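Long-range contacts in dihydropteroate synthase (Burkholderia cenocepacia, PDB 2Y5S), which probably catalyses the condensation of para-aminobenzoate with 6-hydroxymethyl-7,8-dihydropterin diphosphate to 7,8-dihydropteroate, a step of folate biosynthesis: residues I121-F127 / G142-M148; I190-F196 / Y226-M232; V202-Y207 / S236-V241. The contacts are given in a common frame with arbitrary orientation. Numbering follows the deposited sequence.

Contact 1. Residues I121-F127 / G142-M148. With 78H (7,8-dihydropteroate), chain P; EDO (1,2-ethanediol), chain V.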
loop_
_atom_site.group_PDB
_atom_site.type_symbol
_atom_site.label_atom_id
_atom_site.label_comp_id
_atom_site.label_asym_id
_atom_site.label_seq_id
_atom_site.Cartn_x
_atom_site.Cartn_y
_atom_site.Cartn_z
ATOM N N ILE B 121 -27.959 0.505 1.027
ATOM C CA ILE B 121 -28.078 0.022 2.401
ATOM C C ILE B 121 -26.963 -0.975 2.677
ATOM O O ILE B 121 -26.808 -1.993 1.987
ATOM C CB ILE B 121 -29.459 -0.594 2.708
ATOM C CG1 ILE B 121 -30.600 0.389 2.390
ATOM C CG2 ILE B 121 -29.525 -1.040 4.173
ATOM C CD1 ILE B 121 -30.606 1.695 3.248
ATOM N N ASN B 122 -26.173 -0.642 3.695
ATOM C CA ASN B 122 -25.013 -1.383 4.067
ATOM C C ASN B 122 -25.290 -2.057 5.413
ATOM O O ASN B 122 -25.293 -1.381 6.441
ATOM C CB ASN B 122 -23.835 -0.408 4.188
ATOM C CG ASN B 122 -22.582 -1.081 4.696
ATOM O OD1 ASN B 122 -22.407 -2.262 4.490
ATOM N ND2 ASN B 122 -21.710 -0.328 5.375
ATOM N N ASP B 123 -25.506 -3.374 5.401
ATOM C CA ASP B 123 -26.067 -4.095 6.561
ATOM C C ASP B 123 -25.137 -5.172 7.142
ATOM O O ASP B 123 -24.944 -6.236 6.563
ATOM C CB ASP B 123 -27.409 -4.718 6.191
ATOM C CG ASP B 123 -28.116 -5.381 7.381
ATOM O OD1 ASP B 123 -27.672 -5.234 8.539
ATOM O OD2 ASP B 123 -29.123 -6.071 7.139
ATOM N N ILE B 124 -24.597 -4.894 8.312
ATOM C CA ILE B 124 -23.744 -5.835 9.010
ATOM C C ILE B 124 -24.454 -7.161 9.301
ATOM O O ILE B 124 -23.796 -8.172 9.442
ATOM C CB ILE B 124 -23.130 -5.248 10.316
ATOM C CG1 ILE B 124 -24.206 -4.776 11.291
ATOM C CG2 ILE B 124 -22.175 -4.081 9.976
ATOM C CD1 ILE B 124 -23.744 -4.779 12.766
ATOM N N TRP B 125 -25.785 -7.160 9.379
ATOM C CA TRP B 125 -26.525 -8.396 9.616
ATOM C C TRP B 125 -26.985 -9.113 8.346
ATOM O O TRP B 125 -27.674 -10.124 8.437
ATOM C CB TRP B 125 -27.722 -8.154 10.561
ATOM C CG TRP B 125 -27.325 -8.179 11.998
ATOM C CD1 TRP B 125 -27.249 -7.123 12.829
ATOM C CD2 TRP B 125 -26.934 -9.325 12.767
ATOM N NE1 TRP B 125 -26.817 -7.514 14.062
ATOM C CE2 TRP B 125 -26.623 -8.870 14.055
ATOM C CE3 TRP B 125 -26.796 -10.688 12.480
ATOM C CZ2 TRP B 125 -26.202 -9.730 15.078
ATOM C CZ3 TRP B 125 -26.382 -11.545 13.490
ATOM C CH2 TRP B 125 -26.082 -11.061 14.773
ATOM N N GLY B 126 -26.611 -8.597 7.172
ATOM C CA GLY B 126 -26.844 -9.300 5.912
ATOM C C GLY B 126 -28.326 -9.486 5.619
ATOM O O GLY B 126 -28.735 -10.482 5.026
ATOM N N PHE B 127 -29.114 -8.515 6.066
ATOM C CA PHE B 127 -30.560 -8.458 5.866
ATOM C C PHE B 127 -31.285 -9.565 6.588
ATOM O O PHE B 127 -32.371 -9.995 6.174
ATOM C CB PHE B 127 -30.892 -8.346 4.357
ATOM C CG PHE B 127 -30.211 -7.174 3.720
ATOM C CD1 PHE B 127 -30.723 -5.902 3.877
ATOM C CD2 PHE B 127 -29.005 -7.324 3.063
ATOM C CE1 PHE B 127 -30.072 -4.811 3.350
ATOM C CE2 PHE B 127 -28.342 -6.235 2.542
ATOM C CZ PHE B 127 -28.872 -4.972 2.689
ATOM N N GLY B 142 -28.633 0.165 -3.971
ATOM C CA GLY B 142 -27.604 -0.833 -3.754
ATOM C C GLY B 142 -27.776 -1.442 -2.369
ATOM O O GLY B 142 -28.322 -0.809 -1.452
ATOM N N LEU B 143 -27.322 -2.679 -2.226
ATOM C CA LEU B 143 -27.430 -3.400 -0.971
ATOM C C LEU B 143 -26.153 -4.157 -0.726
ATOM O O LEU B 143 -25.759 -4.987 -1.553
ATOM C CB LEU B 143 -28.587 -4.393 -1.023
ATOM C CG LEU B 143 -29.984 -3.869 -1.364
ATOM C CD1 LEU B 143 -30.934 -5.039 -1.625
ATOM C CD2 LEU B 143 -30.483 -3.000 -0.227
ATOM N N CYS B 144 -25.509 -3.885 0.402
ATOM C CA CYS B 144 -24.319 -4.639 0.776
ATOM C C CYS B 144 -24.665 -5.596 1.910
ATOM O O CYS B 144 -24.986 -5.172 3.023
ATOM C CB CYS B 144 -23.189 -3.742 1.215
ATOM S SG CYS B 144 -21.702 -4.677 1.708
ATOM N N ALA B 145 -24.612 -6.879 1.594
ATOM C CA ALA B 145 -24.820 -7.956 2.566
ATOM C C ALA B 145 -23.457 -8.343 3.110
ATOM O O ALA B 145 -22.609 -8.848 2.368
ATOM C CB ALA B 145 -25.477 -9.156 1.871
ATOM N N MET B 146 -23.228 -8.079 4.389
ATOM C CA MET B 146 -21.973 -8.438 5.038
ATOM C C MET B 146 -22.111 -9.754 5.773
ATOM O O MET B 146 -23.218 -10.122 6.201
ATOM C CB MET B 146 -21.579 -7.353 6.039
ATOM C CG MET B 146 -20.115 -7.371 6.461
ATOM S SD MET B 146 -19.796 -6.288 7.860
ATOM C CE MET B 146 -20.318 -7.372 9.213
ATOM N N HIS B 147 -20.982 -10.443 5.945
ATOM C CA HIS B 147 -20.903 -11.611 6.810
ATOM C C HIS B 147 -20.483 -11.232 8.232
ATOM O O HIS B 147 -19.442 -10.604 8.446
ATOM C CB HIS B 147 -19.898 -12.637 6.258
ATOM C CG HIS B 147 -19.695 -13.817 7.157
ATOM N ND1 HIS B 147 -18.803 -13.808 8.214
ATOM C CD2 HIS B 147 -20.278 -15.038 7.166
ATOM C CE1 HIS B 147 -18.862 -14.967 8.839
ATOM N NE2 HIS B 147 -19.737 -15.737 8.217
ATOM N N MET B 148 -21.301 -11.639 9.195
ATOM C CA MET B 148 -20.956 -11.541 10.596
ATOM C C MET B 148 -21.394 -12.847 11.216
ATOM O O MET B 148 -22.483 -13.355 10.916
ATOM C CB MET B 148 -21.639 -10.334 11.260
ATOM C CG MET B 148 -21.557 -10.313 12.787
ATOM S SD MET B 148 -22.276 -8.856 13.587
ATOM C CE MET B 148 -23.732 -8.677 12.591
HETATM O O4 78H P . -16.310 -3.851 7.429
HETATM C C4 78H P . -17.416 -3.319 7.320
HETATM C C5 78H P . -17.963 -2.520 8.346
HETATM N N3 78H P . -18.171 -3.525 6.155
HETATM C C9 78H P . -19.250 -1.970 8.138
HETATM N N5 78H P . -17.259 -2.246 9.474
HETATM C C2 78H P . -19.475 -2.958 6.024
HETATM N N8 78H P . -19.839 -1.170 9.108
HETATM N N1 78H P . -19.959 -2.190 7.013
HETATM C C6 78H P . -17.803 -1.514 10.467
HETATM N N2 78H P . -20.216 -3.188 4.928
HETATM C C7 78H P . -19.258 -1.037 10.448
HETATM C C10 78H P . -16.991 -1.154 11.679
HETATM N N11 78H P . -17.025 -2.247 12.657
HETATM C C15 78H P . -15.882 -2.678 13.173
HETATM C C16 78H P . -15.579 -4.036 13.198
HETATM C C17 78H P . -14.978 -1.736 13.666
HETATM C C18 78H P . -14.376 -4.459 13.735
HETATM C C19 78H P . -13.771 -2.161 14.205
HETATM C C20 78H P . -13.474 -3.521 14.242
HETATM C C21 78H P . -12.128 -3.990 14.805
HETATM O O22 78H P . -11.809 -5.153 14.547
HETATM O O23 78H P . -11.374 -3.166 15.366
HETATM C C1 EDO V . -24.199 -17.656 10.071
HETATM O O1 EDO V . -23.119 -18.593 10.052
HETATM C C2 EDO V . -23.620 -16.293 10.413
HETATM O O2 EDO V . -24.147 -15.858 11.665
HETATM O O HOH W 1 -24.371 -10.738 8.522
#

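Contact 2. Residues I190-F196 / Y226-M232. With 78H (7,8-dihydropteroate), chain P.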
loop_
_atom_site.group_PDB
_atom_site.type_symbol
_atom_site.label_atom_id
_atom_site.label_comp_id
_atom_site.label_asym_id
_atom_site.label_seq_id
_atom_site.Cartn_x
_atom_site.Cartn_y
_atom_site.Cartn_z
ATOM N N ILE B 190 -26.875 -5.897 -5.717
ATOM C CA ILE B 190 -26.268 -6.557 -4.568
ATOM C C ILE B 190 -24.746 -6.574 -4.661
ATOM O O ILE B 190 -24.163 -6.957 -5.679
ATOM C CB ILE B 190 -26.788 -8.020 -4.414
ATOM C CG1 ILE B 190 -28.324 -8.031 -4.254
ATOM C CG2 ILE B 190 -26.135 -8.709 -3.189
ATOM C CD1 ILE B 190 -28.998 -9.400 -4.489
ATOM N N CYS B 191 -24.107 -6.152 -3.577
ATOM C CA CYS B 191 -22.693 -6.410 -3.369
ATOM C C CYS B 191 -22.540 -7.144 -2.057
ATOM O O CYS B 191 -23.493 -7.234 -1.279
ATOM C CB CYS B 191 -21.869 -5.133 -3.380
ATOM S SG CYS B 191 -22.197 -3.945 -2.092
ATOM N N VAL B 192 -21.364 -7.726 -1.845
ATOM C CA VAL B 192 -21.109 -8.522 -0.650
ATOM C C VAL B 192 -19.826 -8.071 0.041
ATOM O O VAL B 192 -18.932 -7.461 -0.576
ATOM C CB VAL B 192 -20.978 -10.004 -0.995
ATOM C CG1 VAL B 192 -22.253 -10.518 -1.684
ATOM C CG2 VAL B 192 -19.726 -10.247 -1.868
ATOM N N ASP B 193 -19.716 -8.430 1.311
ATOM C CA ASP B 193 -18.608 -8.005 2.150
ATOM C C ASP B 193 -18.306 -9.119 3.162
ATOM O O ASP B 193 -19.204 -9.559 3.890
ATOM C CB ASP B 193 -19.045 -6.723 2.848
ATOM C CG ASP B 193 -18.009 -6.148 3.777
ATOM O OD1 ASP B 193 -17.064 -6.836 4.190
ATOM O OD2 ASP B 193 -18.205 -4.968 4.151
ATOM N N PRO B 194 -17.040 -9.570 3.226
ATOM C CA PRO B 194 -16.683 -10.687 4.118
ATOM C C PRO B 194 -16.662 -10.349 5.603
ATOM O O PRO B 194 -16.505 -11.258 6.446
ATOM C CB PRO B 194 -15.272 -11.062 3.651
ATOM C CG PRO B 194 -14.733 -9.768 3.103
ATOM C CD PRO B 194 -15.902 -9.175 2.376
ATOM N N GLY B 195 -16.792 -9.062 5.931
ATOM C CA GLY B 195 -17.006 -8.648 7.306
ATOM C C GLY B 195 -15.780 -8.785 8.166
ATOM O O GLY B 195 -15.785 -9.444 9.216
ATOM N N PHE B 196 -14.726 -8.111 7.749
ATOM C CA PHE B 196 -13.500 -8.136 8.498
ATOM C C PHE B 196 -13.732 -7.664 9.940
ATOM O O PHE B 196 -14.331 -6.620 10.156
ATOM C CB PHE B 196 -12.453 -7.249 7.815
ATOM C CG PHE B 196 -11.956 -7.804 6.539
ATOM C CD1 PHE B 196 -11.141 -8.911 6.536
ATOM C CD2 PHE B 196 -12.326 -7.234 5.313
ATOM C CE1 PHE B 196 -10.697 -9.460 5.344
ATOM C CE2 PHE B 196 -11.876 -7.768 4.124
ATOM C CZ PHE B 196 -11.064 -8.890 4.143
ATOM N N TYR B 226 -20.450 -11.545 -7.468
ATOM C CA TYR B 226 -20.937 -10.329 -6.796
ATOM C C TYR B 226 -19.738 -9.412 -6.476
ATOM O O TYR B 226 -18.683 -9.885 -6.028
ATOM C CB TYR B 226 -21.721 -10.687 -5.529
ATOM C CG TYR B 226 -23.117 -11.227 -5.807
ATOM C CD1 TYR B 226 -24.180 -10.367 -6.079
ATOM C CD2 TYR B 226 -23.378 -12.599 -5.801
ATOM C CE1 TYR B 226 -25.457 -10.856 -6.341
ATOM C CE2 TYR B 226 -24.652 -13.097 -6.079
ATOM C CZ TYR B 226 -25.686 -12.223 -6.347
ATOM O OH TYR B 226 -26.946 -12.699 -6.627
ATOM N N PRO B 227 -19.864 -8.105 -6.759
ATOM C CA PRO B 227 -18.761 -7.214 -6.427
ATOM C C PRO B 227 -18.585 -7.102 -4.921
ATOM O O PRO B 227 -19.566 -7.220 -4.171
ATOM C CB PRO B 227 -19.186 -5.891 -7.042
ATOM C CG PRO B 227 -20.674 -5.923 -6.986
ATOM C CD PRO B 227 -21.016 -7.360 -7.303
ATOM N N ILE B 228 -17.336 -6.886 -4.493
ATOM C CA ILE B 228 -16.936 -6.962 -3.087
ATOM C C ILE B 228 -16.661 -5.573 -2.527
ATOM O O ILE B 228 -15.921 -4.777 -3.142
ATOM C CB ILE B 228 -15.660 -7.776 -2.924
ATOM C CG1 ILE B 228 -15.877 -9.209 -3.401
ATOM C CG2 ILE B 228 -15.136 -7.757 -1.449
ATOM C CD1 ILE B 228 -14.574 -10.034 -3.537
ATOM N N LEU B 229 -17.296 -5.290 -1.392
ATOM C CA LEU B 229 -16.951 -4.173 -0.533
ATOM C C LEU B 229 -16.122 -4.715 0.627
ATOM O O LEU B 229 -16.517 -5.693 1.262
ATOM C CB LEU B 229 -18.221 -3.504 -0.021
ATOM C CG LEU B 229 -18.081 -2.168 0.745
ATOM C CD1 LEU B 229 -19.407 -1.385 0.601
ATOM C CD2 LEU B 229 -17.742 -2.360 2.217
ATOM N N ALA B 230 -14.972 -4.098 0.877
ATOM C CA ALA B 230 -14.072 -4.496 1.950
ATOM C C ALA B 230 -13.840 -3.312 2.883
ATOM O O ALA B 230 -13.554 -2.208 2.445
ATOM C CB ALA B 230 -12.750 -4.963 1.384
ATOM N N GLY B 231 -13.956 -3.571 4.170
ATOM C CA GLY B 231 -13.731 -2.557 5.186
ATOM C C GLY B 231 -12.764 -3.052 6.248
ATOM O O GLY B 231 -13.134 -3.865 7.093
ATOM N N MET B 232 -11.528 -2.548 6.219
ATOM C CA MET B 232 -10.523 -2.907 7.226
ATOM C C MET B 232 -9.950 -1.729 7.986
ATOM O O MET B 232 -9.105 -1.911 8.861
ATOM C CB MET B 232 -9.406 -3.655 6.525
ATOM C CG MET B 232 -9.893 -4.983 6.009
ATOM S SD MET B 232 -8.676 -5.769 5.000
ATOM C CE MET B 232 -8.962 -4.862 3.518
HETATM O O4 78H P . -16.310 -3.851 7.429
HETATM C C4 78H P . -17.416 -3.319 7.320
HETATM C C5 78H P . -17.963 -2.520 8.346
HETATM N N3 78H P . -18.171 -3.525 6.155
HETATM C C9 78H P . -19.250 -1.970 8.138
HETATM N N5 78H P . -17.259 -2.246 9.474
HETATM C C2 78H P . -19.475 -2.958 6.024
HETATM N N8 78H P . -19.839 -1.170 9.108
HETATM N N1 78H P . -19.959 -2.190 7.013
HETATM C C6 78H P . -17.803 -1.514 10.467
HETATM N N2 78H P . -20.216 -3.188 4.928
HETATM C C7 78H P . -19.258 -1.037 10.448
HETATM C C10 78H P . -16.991 -1.154 11.679
HETATM N N11 78H P . -17.025 -2.247 12.657
HETATM C C15 78H P . -15.882 -2.678 13.173
HETATM C C16 78H P . -15.579 -4.036 13.198
HETATM C C17 78H P . -14.978 -1.736 13.666
HETATM C C18 78H P . -14.376 -4.459 13.735
HETATM C C19 78H P . -13.771 -2.161 14.205
HETATM C C20 78H P . -13.474 -3.521 14.242
HETATM C C21 78H P . -12.128 -3.990 14.805
HETATM O O22 78H P . -11.809 -5.153 14.547
HETATM O O23 78H P . -11.374 -3.166 15.366
HETATM O O HOH W 2 -15.277 -5.793 5.849
#

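Contact 3. Residues V202-Y207 / S236-V241. With 78H (7,8-dihydropteroate), chain P.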
loop_
_atom_site.group_PDB
_atom_site.type_symbol
_atom_site.label_atom_id
_atom_site.label_comp_id
_atom_site.label_asym_id
_atom_site.label_seq_id
_atom_site.Cartn_x
_atom_site.Cartn_y
_atom_site.Cartn_z
ATOM N N VAL B 202 -8.616 -12.647 15.084
ATOM C CA VAL B 202 -8.123 -11.296 14.748
ATOM C C VAL B 202 -7.082 -11.284 13.632
ATOM O O VAL B 202 -7.091 -10.410 12.783
ATOM C CB VAL B 202 -7.569 -10.547 16.003
ATOM C CG1 VAL B 202 -6.374 -11.323 16.679
ATOM C CG2 VAL B 202 -7.182 -9.113 15.653
ATOM N N VAL B 203 -6.186 -12.259 13.641
ATOM C CA VAL B 203 -5.196 -12.372 12.607
ATOM C C VAL B 203 -5.515 -13.521 11.633
ATOM O O VAL B 203 -5.675 -13.277 10.439
ATOM C CB VAL B 203 -3.779 -12.451 13.207
ATOM C CG1 VAL B 203 -2.770 -12.812 12.141
ATOM C CG2 VAL B 203 -3.400 -11.085 13.838
ATOM N N ASP B 204 -5.633 -14.749 12.126
ATOM C CA ASP B 204 -5.710 -15.914 11.217
ATOM C C ASP B 204 -6.920 -15.922 10.267
ATOM O O ASP B 204 -6.742 -16.185 9.079
ATOM C CB ASP B 204 -5.609 -17.230 11.978
ATOM C CG ASP B 204 -4.211 -17.476 12.512
ATOM O OD1 ASP B 204 -3.249 -16.875 11.976
ATOM O OD2 ASP B 204 -4.071 -18.247 13.479
ATOM N N ASP B 205 -8.118 -15.605 10.767
ATOM C CA ASP B 205 -9.319 -15.595 9.908
ATOM C C ASP B 205 -9.373 -14.370 9.014
ATOM O O ASP B 205 -9.660 -14.472 7.818
ATOM C CB ASP B 205 -10.600 -15.674 10.747
ATOM C CG ASP B 205 -10.792 -17.019 11.426
ATOM O OD1 ASP B 205 -10.277 -18.036 10.916
ATOM O OD2 ASP B 205 -11.486 -17.055 12.479
ATOM N N ASN B 206 -9.115 -13.197 9.581
ATOM C CA ASN B 206 -9.163 -11.964 8.813
ATOM C C ASN B 206 -8.143 -11.939 7.671
ATOM O O ASN B 206 -8.462 -11.516 6.554
ATOM C CB ASN B 206 -8.970 -10.752 9.733
ATOM C CG ASN B 206 -10.204 -10.437 10.573
ATOM O OD1 ASN B 206 -11.335 -10.444 10.069
ATOM N ND2 ASN B 206 -9.990 -10.130 11.864
ATOM N N TYR B 207 -6.920 -12.391 7.926
ATOM C CA TYR B 207 -5.909 -12.409 6.855
ATOM C C TYR B 207 -6.101 -13.548 5.857
ATOM O O TYR B 207 -5.727 -13.397 4.708
ATOM C CB TYR B 207 -4.486 -12.346 7.397
ATOM C CG TYR B 207 -4.160 -10.954 7.894
ATOM C CD1 TYR B 207 -3.811 -9.941 7.005
ATOM C CD2 TYR B 207 -4.247 -10.632 9.231
ATOM C CE1 TYR B 207 -3.530 -8.667 7.454
ATOM C CE2 TYR B 207 -3.962 -9.342 9.685
ATOM C CZ TYR B 207 -3.596 -8.380 8.796
ATOM O OH TYR B 207 -3.332 -7.100 9.233
ATOM N N SER B 236 -8.734 -3.857 14.326
ATOM C CA SER B 236 -7.873 -4.648 15.192
ATOM C C SER B 236 -6.941 -5.570 14.449
ATOM O O SER B 236 -5.818 -5.781 14.907
ATOM C CB SER B 236 -8.714 -5.475 16.155
ATOM O OG SER B 236 -9.290 -4.600 17.090
ATOM N N MET B 237 -7.382 -6.117 13.312
ATOM C CA MET B 237 -6.487 -6.950 12.487
ATOM C C MET B 237 -5.211 -6.207 12.089
ATOM O O MET B 237 -4.174 -6.824 11.844
ATOM C CB MET B 237 -7.192 -7.480 11.233
ATOM C CG MET B 237 -7.660 -6.401 10.259
ATOM S SD MET B 237 -8.561 -7.071 8.839
ATOM C CE MET B 237 -7.222 -7.803 7.897
ATOM N N LEU B 238 -5.293 -4.882 11.994
ATOM C CA LEU B 238 -4.129 -4.056 11.654
ATOM C C LEU B 238 -3.269 -3.764 12.898
ATOM O O LEU B 238 -2.043 -3.907 12.869
ATOM C CB LEU B 238 -4.600 -2.756 10.995
ATOM C CG LEU B 238 -5.537 -2.873 9.778
ATOM C CD1 LEU B 238 -5.798 -1.491 9.160
ATOM C CD2 LEU B 238 -5.006 -3.831 8.736
ATOM N N GLY B 239 -3.911 -3.353 13.995
ATOM C CA GLY B 239 -3.206 -3.123 15.259
ATOM C C GLY B 239 -2.411 -4.332 15.723
ATOM O O GLY B 239 -1.273 -4.199 16.249
ATOM N N ALA B 240 -2.991 -5.508 15.508
ATOM C CA ALA B 240 -2.395 -6.770 15.923
ATOM C C ALA B 240 -1.058 -7.058 15.247
ATOM O O ALA B 240 -0.210 -7.729 15.839
ATOM C CB ALA B 240 -3.369 -7.925 15.692
ATOM N N VAL B 241 -0.861 -6.566 14.023
ATOM C CA VAL B 241 0.377 -6.820 13.286
ATOM C C VAL B 241 1.387 -5.672 13.340
ATOM O O VAL B 241 2.516 -5.809 12.865
ATOM C CB VAL B 241 0.110 -7.215 11.833
ATOM C CG1 VAL B 241 -0.811 -8.428 11.787
ATOM C CG2 VAL B 241 -0.478 -6.045 11.025
HETATM O O4 78H P . -16.310 -3.851 7.429
HETATM C C4 78H P . -17.416 -3.319 7.320
HETATM C C5 78H P . -17.963 -2.520 8.346
HETATM N N3 78H P . -18.171 -3.525 6.155
HETATM C C9 78H P . -19.250 -1.970 8.138
HETATM N N5 78H P . -17.259 -2.246 9.474
HETATM C C2 78H P . -19.475 -2.958 6.024
HETATM N N8 78H P . -19.839 -1.170 9.108
HETATM N N1 78H P . -19.959 -2.190 7.013
HETATM C C6 78H P . -17.803 -1.514 10.467
HETATM N N2 78H P . -20.216 -3.188 4.928
HETATM C C7 78H P . -19.258 -1.037 10.448
HETATM C C10 78H P . -16.991 -1.154 11.679
HETATM N N11 78H P . -17.025 -2.247 12.657
HETATM C C15 78H P . -15.882 -2.678 13.173
HETATM C C16 78H P . -15.579 -4.036 13.198
HETATM C C17 78H P . -14.978 -1.736 13.666
HETATM C C18 78H P . -14.376 -4.459 13.735
HETATM C C19 78H P . -13.771 -2.161 14.205
HETATM C C20 78H P . -13.474 -3.521 14.242
HETATM C C21 78H P . -12.128 -3.990 14.805
HETATM O O22 78H P . -11.809 -5.153 14.547
HETATM O O23 78H P . -11.374 -3.166 15.366
#

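Contact 1. Residues I121-F127 / G142-M148
This is a pairing of two adjacent parallel strands of the TIM barrel, closing a beta-alpha-beta unit and carrying part of the pterin site at its C-terminal end. The axes of 121-123 and 142-146 run 4.8 Å apart at 6°. The parallel ladder is read from Ile121 N to Gly142 O (2.8 Å), Cys144 N to Ile121 O (2.8 Å) and Asp123 N to Cys144 O (3.0 Å), ending in a weak bond from Met146 N to Asp123 O (3.3 Å). Beyond it, a type I turn from Asp123 to Gly126, closed by Gly126 N to Asp123 O (3.0 Å), is accompanied by an Asx turn, Trp125 N to Asp123 OD1 (2.8 Å). Met148 CE lies 3.3 Å from the centroid of the Trp125 five-membered ring and 18° off its normal, a CH-pi contact over the face. Asn122 reads the pterin, accepting from 78H N2 at OD1 (2.4 Å, very short) and donating from ND2 to 78H N1 (3.0 Å). On the other face of the sheet, Phe127 CZ packs on Leu143 CB (3.8 Å). Helix 132-136 links the two strands; strand 100-103 flanks 120-123, strand 190-193 flanks 142-146, and helix 107-115 packs against Ile121 and Asp123.

Contact 2. Residues I190-F196 / Y226-M232
Two backbone hydrogen bonds join these segments, Val192 N to Pro227 O (3.0 Å) and Leu229 N to Val192 O (2.8 Å), flanking the single Val192-Ile228 bridge. The segments' end-to-end directions differ by 29°; the pairing joins end strands 190-193 and 229-230 of the parallel sheet, closing the TIM barrel beside the pterin. Apolar contacts lie towards both ends: Ile190 CB meets Tyr226 CE1 (3.7 Å), while Met232 SD sits 3.8 Å from the Phe196 ring centroid and 9° off its normal, a Met-aromatic contact. In the polar group, Asp193 OD2 accepts from 78H N3 (2.5 Å, very short) and weakly from 78H N2 (2.8 Å), and Asp193 OD1 takes Gly195 N (2.8 Å) in an Asx turn. A water accepts from Phe196 N (3.0 Å) and Gly231 N (3.1 Å) and lies 2.7 Å from both Asp193 OD1 and 78H O4, to which it can donate. Strand 142-146 lies beside 190-193, helix 165-182 packs on Ile190, Val192 and Tyr226, and helix 204-211 on Phe196 and Met232.

Contact 3. Residues V202-Y207 / S236-V241
Met237 forms the apolar centre, its side chain lying against Tyr207 and Asn206. Met237 CE is 3.8 Å from the Tyr207 ring centroid and 14° off the normal, a CH-pi contact over the face, and Met237 SD is 3.8 Å from Asn206 CB. Around this, Val203 CG2 touches Ala240 CB (3.7 Å) and Val241 CG1 (4.2 Å), and Val202 CG2 reaches Ala240 CB (4.0 Å). Further out, Tyr207 OH donates to Met237 O (2.8 Å), pinning the ring to the backbone of the short helix 236-239. Asn206 ND2 bonds Val202 O (3.1 Å) within its own segment, while its OD1 accepts from Gly197 N. At the polar edge Ser236 N binds the carboxylate of the product, to 78H O23 (2.9 Å) and weakly to 78H O22 (3.3 Å), so helix 236-239 begins at the para-aminobenzoate end of the ligand. The contact joins the start of helix 204-211 to helix 236-239; helix 251-263 lies against Leu238, and Ala286 of the second subunit packs on Tyr207 and Val241.

Overall arrangement
Contacts 1 and 2 are adjacent, their centres 9 Å apart, because strands 142-146 and 190-193 are neighbours in the parallel barrel sheet. Through the pairing of 190-193 with 226-232, contact 2 joins the first and last strands in that sheet's order and so closes the barrel. Contact 3 lies farther out, with its centre 17 Å from that of contact 2 and 21 Å from that of contact 1. In sequence, contact 1 comes first, and the segments of contacts 2 and 3 alternate after it. All three touch 7,8-dihydropteroate: Asn122 and Asp193 hold the pterin, whereas Ser236 binds the carboxylate, so barrel strands and an outer helix grip opposite ends of the product.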